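Histidine--tRNA ligase (Thermus thermophilus, PDB 1ADY) joins L-histidine to its cognate tRNA at the expense of ATP, working as a class-II aminoacyl-tRNA synthetase homodimer. Local coordinates at residues 129-134 against 301-306; 277-282 against 309-314; 334-339 against 386-391. All blocks are in the same frame, centred on the assembly; numbering follows the deposited sequence.

Contact 1 (129-134 against 301-306). With HAM (histidyl-adenosine monophosphate), chain F.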
loop_
_atom_site.group_PDB
_atom_site.type_symbol
_atom_site.label_atom_id
_atom_site.label_comp_id
_atom_site.label_asym_id
_atom_site.label_seq_id
_atom_site.Cartn_x
_atom_site.Cartn_y
_atom_site.Cartn_z
ATOM N N TYR A 129 -1.082 -4.936 -14.424
ATOM C CA TYR A 129 -1.005 -6.337 -14.844
ATOM C C TYR A 129 0.066 -6.506 -15.917
ATOM O O TYR A 129 0.178 -5.669 -16.812
ATOM C CB TYR A 129 -2.347 -6.821 -15.388
ATOM C CG TYR A 129 -2.257 -8.153 -16.083
ATOM C CD1 TYR A 129 -2.072 -9.327 -15.361
ATOM C CD2 TYR A 129 -2.329 -8.236 -17.469
ATOM C CE1 TYR A 129 -1.955 -10.562 -16.004
ATOM C CE2 TYR A 129 -2.215 -9.460 -18.125
ATOM C CZ TYR A 129 -2.028 -10.622 -17.388
ATOM O OH TYR A 129 -1.913 -11.835 -18.031
ATOM N N GLU A 130 0.779 -7.631 -15.865
ATOM C CA GLU A 130 1.868 -7.940 -16.786
ATOM C C GLU A 130 1.917 -9.420 -17.157
ATOM O O GLU A 130 1.630 -10.291 -16.331
ATOM C CB GLU A 130 3.199 -7.555 -16.126
ATOM C CG GLU A 130 4.041 -6.533 -16.877
ATOM C CD GLU A 130 3.315 -5.224 -17.126
ATOM O OE1 GLU A 130 2.371 -5.232 -17.939
ATOM O OE2 GLU A 130 3.689 -4.188 -16.538
ATOM N N ALA A 131 2.288 -9.694 -18.403
ATOM C CA ALA A 131 2.420 -11.062 -18.913
ATOM C C ALA A 131 3.739 -11.093 -19.676
ATOM O O ALA A 131 3.830 -10.598 -20.802
ATOM C CB ALA A 131 1.257 -11.403 -19.837
ATOM N N LEU A 132 4.768 -11.647 -19.050
ATOM C CA LEU A 132 6.097 -11.689 -19.651
ATOM C C LEU A 132 6.578 -13.062 -20.121
ATOM O O LEU A 132 6.196 -14.095 -19.567
ATOM C CB LEU A 132 7.110 -11.110 -18.662
ATOM C CG LEU A 132 6.803 -9.695 -18.175
ATOM C CD1 LEU A 132 7.496 -9.418 -16.864
ATOM C CD2 LEU A 132 7.229 -8.694 -19.221
ATOM N N GLY A 133 7.427 -13.055 -21.148
ATOM C CA GLY A 133 7.989 -14.286 -21.672
ATOM C C GLY A 133 7.412 -14.881 -22.946
ATOM O O GLY A 133 7.862 -15.946 -23.361
ATOM N N SER A 134 6.466 -14.205 -23.595
ATOM C CA SER A 134 5.869 -14.748 -24.816
ATOM C C SER A 134 5.314 -13.704 -25.784
ATOM O O SER A 134 4.789 -12.665 -25.377
ATOM C CB SER A 134 4.776 -15.760 -24.466
ATOM O OG SER A 134 4.194 -16.317 -25.634
ATOM N N PRO A 301 9.549 -10.835 -24.364
ATOM C CA PRO A 301 8.301 -10.256 -24.866
ATOM C C PRO A 301 7.336 -10.049 -23.700
ATOM O O PRO A 301 7.420 -10.762 -22.695
ATOM C CB PRO A 301 7.782 -11.336 -25.818
ATOM C CG PRO A 301 9.031 -12.104 -26.208
ATOM C CD PRO A 301 9.770 -12.184 -24.912
ATOM N N GLY A 302 6.424 -9.092 -23.826
ATOM C CA GLY A 302 5.478 -8.857 -22.753
ATOM C C GLY A 302 4.335 -7.930 -23.106
ATOM O O GLY A 302 4.478 -7.043 -23.956
ATOM N N VAL A 303 3.194 -8.154 -22.462
ATOM C CA VAL A 303 1.988 -7.352 -22.650
ATOM C C VAL A 303 1.416 -7.074 -21.267
ATOM O O VAL A 303 1.688 -7.808 -20.314
ATOM C CB VAL A 303 0.881 -8.103 -23.433
ATOM C CG1 VAL A 303 0.436 -7.286 -24.625
ATOM C CG2 VAL A 303 1.331 -9.489 -23.838
ATOM N N GLY A 304 0.606 -6.031 -21.158
ATOM C CA GLY A 304 0.004 -5.708 -19.879
ATOM C C GLY A 304 -0.769 -4.409 -19.906
ATOM O O GLY A 304 -0.802 -3.722 -20.928
ATOM N N PHE A 305 -1.339 -4.033 -18.769
ATOM C CA PHE A 305 -2.112 -2.805 -18.689
ATOM C C PHE A 305 -2.044 -2.243 -17.281
ATOM O O PHE A 305 -1.432 -2.841 -16.395
ATOM C CB PHE A 305 -3.573 -3.074 -19.061
ATOM C CG PHE A 305 -4.302 -3.939 -18.068
ATOM C CD1 PHE A 305 -4.966 -3.370 -16.980
ATOM C CD2 PHE A 305 -4.316 -5.324 -18.210
ATOM C CE1 PHE A 305 -5.630 -4.166 -16.046
ATOM C CE2 PHE A 305 -4.980 -6.130 -17.281
ATOM C CZ PHE A 305 -5.638 -5.549 -16.198
ATOM N N ALA A 306 -2.697 -1.104 -17.084
ATOM C CA ALA A 306 -2.752 -0.439 -15.798
ATOM C C ALA A 306 -3.875 0.584 -15.830
ATOM O O ALA A 306 -3.985 1.355 -16.778
ATOM C CB ALA A 306 -1.435 0.244 -15.505
HETATM P P HAM F . -0.370 5.215 -18.801
HETATM O O1P HAM F . 0.829 6.050 -18.576
HETATM O O2P HAM F . -1.117 5.506 -20.043
HETATM O O3P HAM F . 0.092 3.677 -18.706
HETATM O "O5'" HAM F . -1.459 5.409 -17.646
HETATM C "C5'" HAM F . -2.478 4.422 -17.494
HETATM C "C4'" HAM F . -3.597 4.906 -16.593
HETATM O "O4'" HAM F . -3.046 5.494 -15.403
HETATM C "C3'" HAM F . -4.406 6.016 -17.234
HETATM O "O3'" HAM F . -5.439 5.567 -18.114
HETATM C "C2'" HAM F . -5.044 6.618 -15.998
HETATM O "O2'" HAM F . -6.183 5.861 -15.544
HETATM C "C1'" HAM F . -3.912 6.554 -14.983
HETATM N N9 HAM F . -3.132 7.798 -14.824
HETATM C C8 HAM F . -2.049 8.188 -15.521
HETATM N N7 HAM F . -1.655 9.423 -15.181
HETATM C C5 HAM F . -2.538 9.764 -14.241
HETATM C C6 HAM F . -2.568 11.001 -13.578
HETATM N N6 HAM F . -1.700 11.934 -13.856
HETATM N N1 HAM F . -3.523 11.144 -12.635
HETATM C C2 HAM F . -4.399 10.170 -12.390
HETATM N N3 HAM F . -4.395 9.009 -13.047
HETATM C C4 HAM F . -3.441 8.794 -13.983
HETATM C C HAM F . 1.128 2.983 -17.997
HETATM O O HAM F . 1.603 3.463 -16.982
HETATM C CA HAM F . 1.688 1.666 -18.527
HETATM N N HAM F . 2.886 1.291 -17.800
HETATM C CB HAM F . 0.640 0.548 -18.421
HETATM C CG HAM F . 1.136 -0.776 -18.917
HETATM C CD2 HAM F . 1.370 -1.941 -18.268
HETATM N ND1 HAM F . 1.559 -0.971 -20.215
HETATM C CE1 HAM F . 2.058 -2.187 -20.334
HETATM N NE2 HAM F . 1.962 -2.795 -19.166
#
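Tyr-129 lays its CB over the face of the Phe-305 ring, 3.8 Å from the ring centroid. With CG anti to the backbone N (chi1 169°), the tyrosine ring sits on the same face of the sheet as Phe-305, and its CD2 comes 3.4 Å from CE2 of the phenylalanine. The two rings meet obliquely, their planes 38° apart. Further along the same face come Ala-131 and Val-303, and helix 137-153 covers this side, touching Tyr-129 and Val-303. Backbone bonds run both ways in the hydrogen-bonded pairs Tyr-129/Phe-305 and Ala-131/Val-303, with Tyr-129 N to Phe-305 O at 2.9 Å. These are neighbouring antiparallel strands of the central sheet of the class-II catalytic domain, the second strand of motif 2 beside the strand of motif 3. On the other face, with Glu-130 and Leu-132, lies the histidine end of the adenylate. There the bent side chain of Glu-130 turns its OE1 to NE2 of the histidyl-adenylate imidazole, which donates a hydrogen bond of 2.8 Å at 153°; Asn-128 holds OE2 from the next position but one. Gly-304, opposite Glu-130, brings no side chain to this face, and the imidazole lies close over its backbone. Where the strands end, Gly-133 N bonds to Pro-301 O at 2.8 Å and the proline CB packs on Ser-134 O at 3.3 Å.

Contact 2 (277-282 against 309-314). With HAM (histidyl-adenosine monophosphate), chain F.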
loop_
_atom_site.group_PDB
_atom_site.type_symbol
_atom_site.label_atom_id
_atom_site.label_comp_id
_atom_site.label_asym_id
_atom_site.label_seq_id
_atom_site.Cartn_x
_atom_site.Cartn_y
_atom_site.Cartn_z
ATOM N N GLY A 277 -15.129 13.789 -18.136
ATOM C CA GLY A 277 -14.655 14.998 -18.781
ATOM C C GLY A 277 -13.347 14.693 -19.478
ATOM O O GLY A 277 -13.204 13.621 -20.069
ATOM N N ALA A 278 -12.406 15.632 -19.436
ATOM C CA ALA A 278 -11.101 15.422 -20.051
ATOM C C ALA A 278 -10.436 14.303 -19.266
ATOM O O ALA A 278 -10.658 14.173 -18.061
ATOM C CB ALA A 278 -10.270 16.690 -19.982
ATOM N N GLN A 279 -9.599 13.519 -19.937
ATOM C CA GLN A 279 -8.919 12.386 -19.309
ATOM C C GLN A 279 -9.957 11.313 -18.976
ATOM O O GLN A 279 -10.266 11.050 -17.808
ATOM C CB GLN A 279 -8.147 12.819 -18.051
ATOM C CG GLN A 279 -6.904 13.658 -18.329
ATOM C CD GLN A 279 -7.226 14.983 -18.994
ATOM O OE1 GLN A 279 -7.245 15.092 -20.221
ATOM N NE2 GLN A 279 -7.514 15.988 -18.188
ATOM N N SER A 280 -10.506 10.715 -20.031
ATOM C CA SER A 280 -11.515 9.670 -19.913
ATOM C C SER A 280 -10.886 8.282 -19.834
ATOM O O SER A 280 -11.571 7.284 -19.598
ATOM C CB SER A 280 -12.453 9.738 -21.117
ATOM O OG SER A 280 -11.720 9.662 -22.331
ATOM N N ALA A 281 -9.582 8.224 -20.070
ATOM C CA ALA A 281 -8.851 6.969 -20.057
ATOM C C ALA A 281 -8.872 6.268 -18.704
ATOM O O ALA A 281 -8.072 6.595 -17.825
ATOM C CB ALA A 281 -7.414 7.207 -20.504
ATOM N N LEU A 282 -9.782 5.311 -18.527
ATOM C CA LEU A 282 -9.833 4.574 -17.271
ATOM C C LEU A 282 -8.535 3.792 -17.112
ATOM O O LEU A 282 -7.945 3.762 -16.031
ATOM C CB LEU A 282 -11.018 3.613 -17.244
ATOM C CG LEU A 282 -12.397 4.267 -17.221
ATOM C CD1 LEU A 282 -13.470 3.190 -17.091
ATOM C CD2 LEU A 282 -12.489 5.258 -16.061
ATOM N N VAL A 309 -7.084 3.892 -10.357
ATOM C CA VAL A 309 -8.122 3.631 -9.370
ATOM C C VAL A 309 -9.011 4.858 -9.141
ATOM O O VAL A 309 -10.230 4.736 -8.970
ATOM C CB VAL A 309 -7.510 3.188 -8.030
ATOM C CG1 VAL A 309 -8.610 2.801 -7.051
ATOM C CG2 VAL A 309 -6.550 2.028 -8.251
ATOM N N GLU A 310 -8.406 6.041 -9.169
ATOM C CA GLU A 310 -9.158 7.277 -8.973
ATOM C C GLU A 310 -10.160 7.458 -10.116
ATOM O O GLU A 310 -11.346 7.692 -9.880
ATOM C CB GLU A 310 -8.219 8.486 -8.897
ATOM C CG GLU A 310 -7.397 8.582 -7.614
ATOM C CD GLU A 310 -6.095 7.794 -7.649
ATOM O OE1 GLU A 310 -5.804 7.132 -8.670
ATOM O OE2 GLU A 310 -5.346 7.852 -6.649
ATOM N N ARG A 311 -9.677 7.313 -11.351
ATOM C CA ARG A 311 -10.512 7.453 -12.542
ATOM C C ARG A 311 -11.668 6.462 -12.436
ATOM O O ARG A 311 -12.830 6.835 -12.596
ATOM C CB ARG A 311 -9.691 7.159 -13.804
ATOM C CG ARG A 311 -8.524 8.112 -14.063
ATOM C CD ARG A 311 -8.963 9.336 -14.848
ATOM N NE ARG A 311 -7.855 10.235 -15.193
ATOM C CZ ARG A 311 -6.927 9.980 -16.116
ATOM N NH1 ARG A 311 -6.941 8.847 -16.806
ATOM N NH2 ARG A 311 -6.004 10.890 -16.387
ATOM N N VAL A 312 -11.342 5.210 -12.116
ATOM C CA VAL A 312 -12.348 4.166 -11.977
ATOM C C VAL A 312 -13.385 4.556 -10.928
ATOM O O VAL A 312 -14.587 4.327 -11.114
ATOM C CB VAL A 312 -11.706 2.823 -11.600
ATOM C CG1 VAL A 312 -12.763 1.727 -11.553
ATOM C CG2 VAL A 312 -10.638 2.471 -12.602
ATOM N N ALA A 313 -12.925 5.173 -9.842
ATOM C CA ALA A 313 -13.818 5.610 -8.773
ATOM C C ALA A 313 -14.798 6.655 -9.309
ATOM O O ALA A 313 -15.998 6.600 -9.021
ATOM C CB ALA A 313 -13.014 6.180 -7.608
ATOM N N LEU A 314 -14.289 7.583 -10.116
ATOM C CA LEU A 314 -15.119 8.630 -10.706
ATOM C C LEU A 314 -16.173 8.006 -11.609
ATOM O O LEU A 314 -17.341 8.407 -11.590
ATOM C CB LEU A 314 -14.264 9.586 -11.531
ATOM C CG LEU A 314 -13.426 10.594 -10.759
ATOM C CD1 LEU A 314 -12.453 11.268 -11.702
ATOM C CD2 LEU A 314 -14.341 11.613 -10.092
HETATM P P HAM F . -0.370 5.215 -18.801
HETATM O O1P HAM F . 0.829 6.050 -18.576
HETATM O O2P HAM F . -1.117 5.506 -20.043
HETATM O O3P HAM F . 0.092 3.677 -18.706
HETATM O "O5'" HAM F . -1.459 5.409 -17.646
HETATM C "C5'" HAM F . -2.478 4.422 -17.494
HETATM C "C4'" HAM F . -3.597 4.906 -16.593
HETATM O "O4'" HAM F . -3.046 5.494 -15.403
HETATM C "C3'" HAM F . -4.406 6.016 -17.234
HETATM O "O3'" HAM F . -5.439 5.567 -18.114
HETATM C "C2'" HAM F . -5.044 6.618 -15.998
HETATM O "O2'" HAM F . -6.183 5.861 -15.544
HETATM C "C1'" HAM F . -3.912 6.554 -14.983
HETATM N N9 HAM F . -3.132 7.798 -14.824
HETATM C C8 HAM F . -2.049 8.188 -15.521
HETATM N N7 HAM F . -1.655 9.423 -15.181
HETATM C C5 HAM F . -2.538 9.764 -14.241
HETATM C C6 HAM F . -2.568 11.001 -13.578
HETATM N N6 HAM F . -1.700 11.934 -13.856
HETATM N N1 HAM F . -3.523 11.144 -12.635
HETATM C C2 HAM F . -4.399 10.170 -12.390
HETATM N N3 HAM F . -4.395 9.009 -13.047
HETATM C C4 HAM F . -3.441 8.794 -13.983
HETATM C C HAM F . 1.128 2.983 -17.997
HETATM O O HAM F . 1.603 3.463 -16.982
HETATM C CA HAM F . 1.688 1.666 -18.527
HETATM N N HAM F . 2.886 1.291 -17.800
HETATM C CB HAM F . 0.640 0.548 -18.421
HETATM C CG HAM F . 1.136 -0.776 -18.917
HETATM C CD2 HAM F . 1.370 -1.941 -18.268
HETATM N ND1 HAM F . 1.559 -0.971 -20.215
HETATM C CE1 HAM F . 2.058 -2.187 -20.334
HETATM N NE2 HAM F . 1.962 -2.795 -19.166
#
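Gln-279 sets its CB against one face of the Arg-311 guanidinium, 3.3 Å from NH2 and offset toward the rim. The arginine belongs to motif 3 of the class-II synthetases, in which a strand (302-308) runs straight into a helix (309-318). Over the opposite face of the guanidinium lies the adenine of the histidyl-adenylate, its N3 4.0 Å above the plane, and the flat group is thus held between base and glutamine. A bend at chi2 (-87°) turns the arginine chain toward Ala-281, and NE makes a weak hydrogen bond to Gly-119 O. Ala-281 O, in the plane of the guanidinium at its edge, takes a weak hydrogen bond from NH1, 2.7 Å long but bent to 125°. The same oxygen accepts from the ribose O3' of the adenylate at 2.8 Å. Replacing Arg-311 with an alanine would probably leave one face of the adenine without its guanidinium and Ala-281 O without the NH1 donor. Leu-282, next in line, turns its side chain from the ribose to the helix and to Leu-151 of helix 137-153. Its CD2 rests on the first turn, 3.8 Å from Arg-311 O and 4.1 Å from Val-312 N.

Contact 3 (334-339 against 386-391)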
loop_
_atom_site.group_PDB
_atom_site.type_symbol
_atom_site.label_atom_id
_atom_site.label_comp_id
_atom_site.label_asym_id
_atom_site.label_seq_id
_atom_site.Cartn_x
_atom_site.Cartn_y
_atom_site.Cartn_z
ATOM N N ILE A 334 -20.858 4.251 28.342
ATOM C CA ILE A 334 -20.983 5.616 28.833
ATOM C C ILE A 334 -20.850 5.640 30.357
ATOM O O ILE A 334 -21.652 5.026 31.071
ATOM C CB ILE A 334 -22.335 6.263 28.401
ATOM C CG1 ILE A 334 -22.717 7.381 29.377
ATOM C CG2 ILE A 334 -23.428 5.207 28.234
ATOM C CD1 ILE A 334 -24.141 7.859 29.257
ATOM N N PRO A 335 -19.790 6.293 30.870
ATOM C CA PRO A 335 -19.531 6.402 32.313
ATOM C C PRO A 335 -20.425 7.465 32.947
ATOM O O PRO A 335 -20.559 8.578 32.427
ATOM C CB PRO A 335 -18.062 6.840 32.368
ATOM C CG PRO A 335 -17.509 6.481 31.017
ATOM C CD PRO A 335 -18.649 6.822 30.107
ATOM N N LEU A 336 -21.023 7.126 34.081
ATOM C CA LEU A 336 -21.893 8.056 34.782
ATOM C C LEU A 336 -21.161 8.726 35.955
ATOM O O LEU A 336 -21.645 9.704 36.529
ATOM C CB LEU A 336 -23.152 7.323 35.256
ATOM C CG LEU A 336 -23.958 6.654 34.137
ATOM C CD1 LEU A 336 -25.066 5.791 34.719
ATOM C CD2 LEU A 336 -24.522 7.713 33.195
ATOM N N THR A 337 -19.993 8.190 36.301
ATOM C CA THR A 337 -19.171 8.720 37.387
ATOM C C THR A 337 -17.720 8.731 36.902
ATOM O O THR A 337 -17.368 8.000 35.973
ATOM C CB THR A 337 -19.272 7.841 38.663
ATOM O OG1 THR A 337 -18.654 6.567 38.426
ATOM C CG2 THR A 337 -20.730 7.624 39.063
ATOM N N GLU A 338 -16.874 9.541 37.530
ATOM C CA GLU A 338 -15.471 9.627 37.127
ATOM C C GLU A 338 -14.760 8.297 37.321
ATOM O O GLU A 338 -13.904 7.918 36.525
ATOM C CB GLU A 338 -14.748 10.725 37.913
ATOM C CG GLU A 338 -13.394 11.123 37.330
ATOM C CD GLU A 338 -13.510 11.798 35.968
ATOM O OE1 GLU A 338 -14.175 12.857 35.878
ATOM O OE2 GLU A 338 -12.931 11.274 34.991
ATOM N N GLU A 339 -15.146 7.579 38.372
ATOM C CA GLU A 339 -14.554 6.282 38.681
ATOM C C GLU A 339 -14.918 5.264 37.600
ATOM O O GLU A 339 -14.192 4.289 37.377
ATOM C CB GLU A 339 -15.042 5.796 40.054
ATOM C CG GLU A 339 -14.356 4.523 40.554
ATOM C CD GLU A 339 -14.763 4.138 41.972
ATOM O OE1 GLU A 339 -14.495 4.926 42.904
ATOM O OE2 GLU A 339 -15.335 3.039 42.155
ATOM N N GLU A 386 -22.756 4.154 39.503
ATOM C CA GLU A 386 -22.419 3.616 40.812
ATOM C C GLU A 386 -22.998 2.217 41.068
ATOM O O GLU A 386 -22.257 1.282 41.385
ATOM C CB GLU A 386 -22.876 4.593 41.899
ATOM C CG GLU A 386 -22.095 4.493 43.197
ATOM C CD GLU A 386 -20.601 4.714 43.007
ATOM O OE1 GLU A 386 -20.213 5.833 42.602
ATOM O OE2 GLU A 386 -19.817 3.770 43.261
ATOM N N ASP A 387 -24.305 2.070 40.857
ATOM C CA ASP A 387 -24.990 0.799 41.087
ATOM C C ASP A 387 -24.311 -0.393 40.429
ATOM O O ASP A 387 -23.908 -1.336 41.114
ATOM C CB ASP A 387 -26.450 0.885 40.638
ATOM C CG ASP A 387 -27.215 1.971 41.365
ATOM O OD1 ASP A 387 -27.427 1.831 42.588
ATOM O OD2 ASP A 387 -27.595 2.969 40.716
ATOM N N GLU A 388 -24.161 -0.334 39.107
ATOM C CA GLU A 388 -23.530 -1.422 38.363
ATOM C C GLU A 388 -22.069 -1.624 38.731
ATOM O O GLU A 388 -21.602 -2.760 38.781
ATOM C CB GLU A 388 -23.681 -1.249 36.847
ATOM C CG GLU A 388 -23.730 0.185 36.351
ATOM C CD GLU A 388 -25.134 0.778 36.399
ATOM O OE1 GLU A 388 -26.084 0.093 35.969
ATOM O OE2 GLU A 388 -25.290 1.932 36.859
ATOM N N LEU A 389 -21.357 -0.535 39.017
ATOM C CA LEU A 389 -19.952 -0.635 39.403
ATOM C C LEU A 389 -19.810 -1.501 40.645
ATOM O O LEU A 389 -19.025 -2.451 40.675
ATOM C CB LEU A 389 -19.358 0.747 39.690
ATOM C CG LEU A 389 -18.838 1.557 38.503
ATOM C CD1 LEU A 389 -18.290 2.893 38.988
ATOM C CD2 LEU A 389 -17.757 0.766 37.785
ATOM N N ARG A 390 -20.606 -1.189 41.655
ATOM C CA ARG A 390 -20.554 -1.931 42.898
ATOM C C ARG A 390 -21.153 -3.329 42.763
ATOM O O ARG A 390 -20.745 -4.250 43.469
ATOM C CB ARG A 390 -21.229 -1.138 44.012
ATOM C CG ARG A 390 -20.780 0.319 44.074
ATOM C CD ARG A 390 -21.021 0.898 45.453
ATOM N NE ARG A 390 -21.501 2.276 45.417
ATOM C CZ ARG A 390 -21.950 2.941 46.479
ATOM N NH1 ARG A 390 -21.980 2.360 47.674
ATOM N NH2 ARG A 390 -22.378 4.189 46.351
ATOM N N ALA A 391 -22.093 -3.498 41.837
ATOM C CA ALA A 391 -22.724 -4.798 41.612
ATOM C C ALA A 391 -21.971 -5.691 40.614
ATOM O O ALA A 391 -22.324 -6.861 40.433
ATOM C CB ALA A 391 -24.164 -4.607 41.158
#
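Thr-337 overlaps the end of Leu-389, its OG1 lying 3.7 Å from CD1 as the two side chains slide past each other in opposite directions. This is a van der Waals touch, for the hydroxyl has its polar work elsewhere: Thr-337 is the N-cap of helix 338-351, and OG1 accepts a weak bond from the backbone N of Ala-340. A chi1 of 68° puts OG1 between the backbone N and the carbonyl carbon, while CG2 is carried toward the start of the other helix. There the methyl comes 4.0 Å from Glu-386 OE1, the glutamate chain crossing it at about a right angle. Glu-386 bends at chi2 and keeps its other oxygen for Arg-390 one turn on, where NE and OE2 form a salt bridge of 3.1 Å with a weak, bent hydrogen bond. Glu-339 extends its chain past Leu-389, its OE2 4.3 Å from CD1. That oxygen also stands 4.7 Å from OE2 of Glu-386, two like charges that probably repel mildly at this exposed edge. On the other flank Leu-336 CD1 approaches Glu-388 OE2 at 4.4 Å. The Glu-388 carboxylate is buried, its OE1 bonded to Thr-395 and its OE2 to the backbone N of Gly-385. Leu-389 itself also packs on Ala-340 and Glu-343 of helix 338-351. The contact thus joins what follows two adjacent parallel strands, 331-335 and 380-384, at the same end of the mixed sheet in the alpha/beta anticodon-binding domain of class-II synthetases.

In the fold
Contacts 1 and 2 are buried in the catalytic domain and share a sheet, since strands 302-308 and 281-287 are neighbours in it; strand 302-308 of contact 1 leads directly into helix 309-318 of contact 2. Both touch the adenylate, at its histidine end in contact 1 and at its ribose and adenine in contact 2, their centres 23 Å apart. Contact 1 relies on paired backbone bonds between strands, contact 2 on one arginine reaching from a helix. Contact 3 lies at the surface of the anticodon-binding domain, its centre 64 Å from that of contact 1. No hydrogen bond crosses it, and its segments meet through loose van der Waals touches of methyl groups against hydroxyl and carboxylate oxygens.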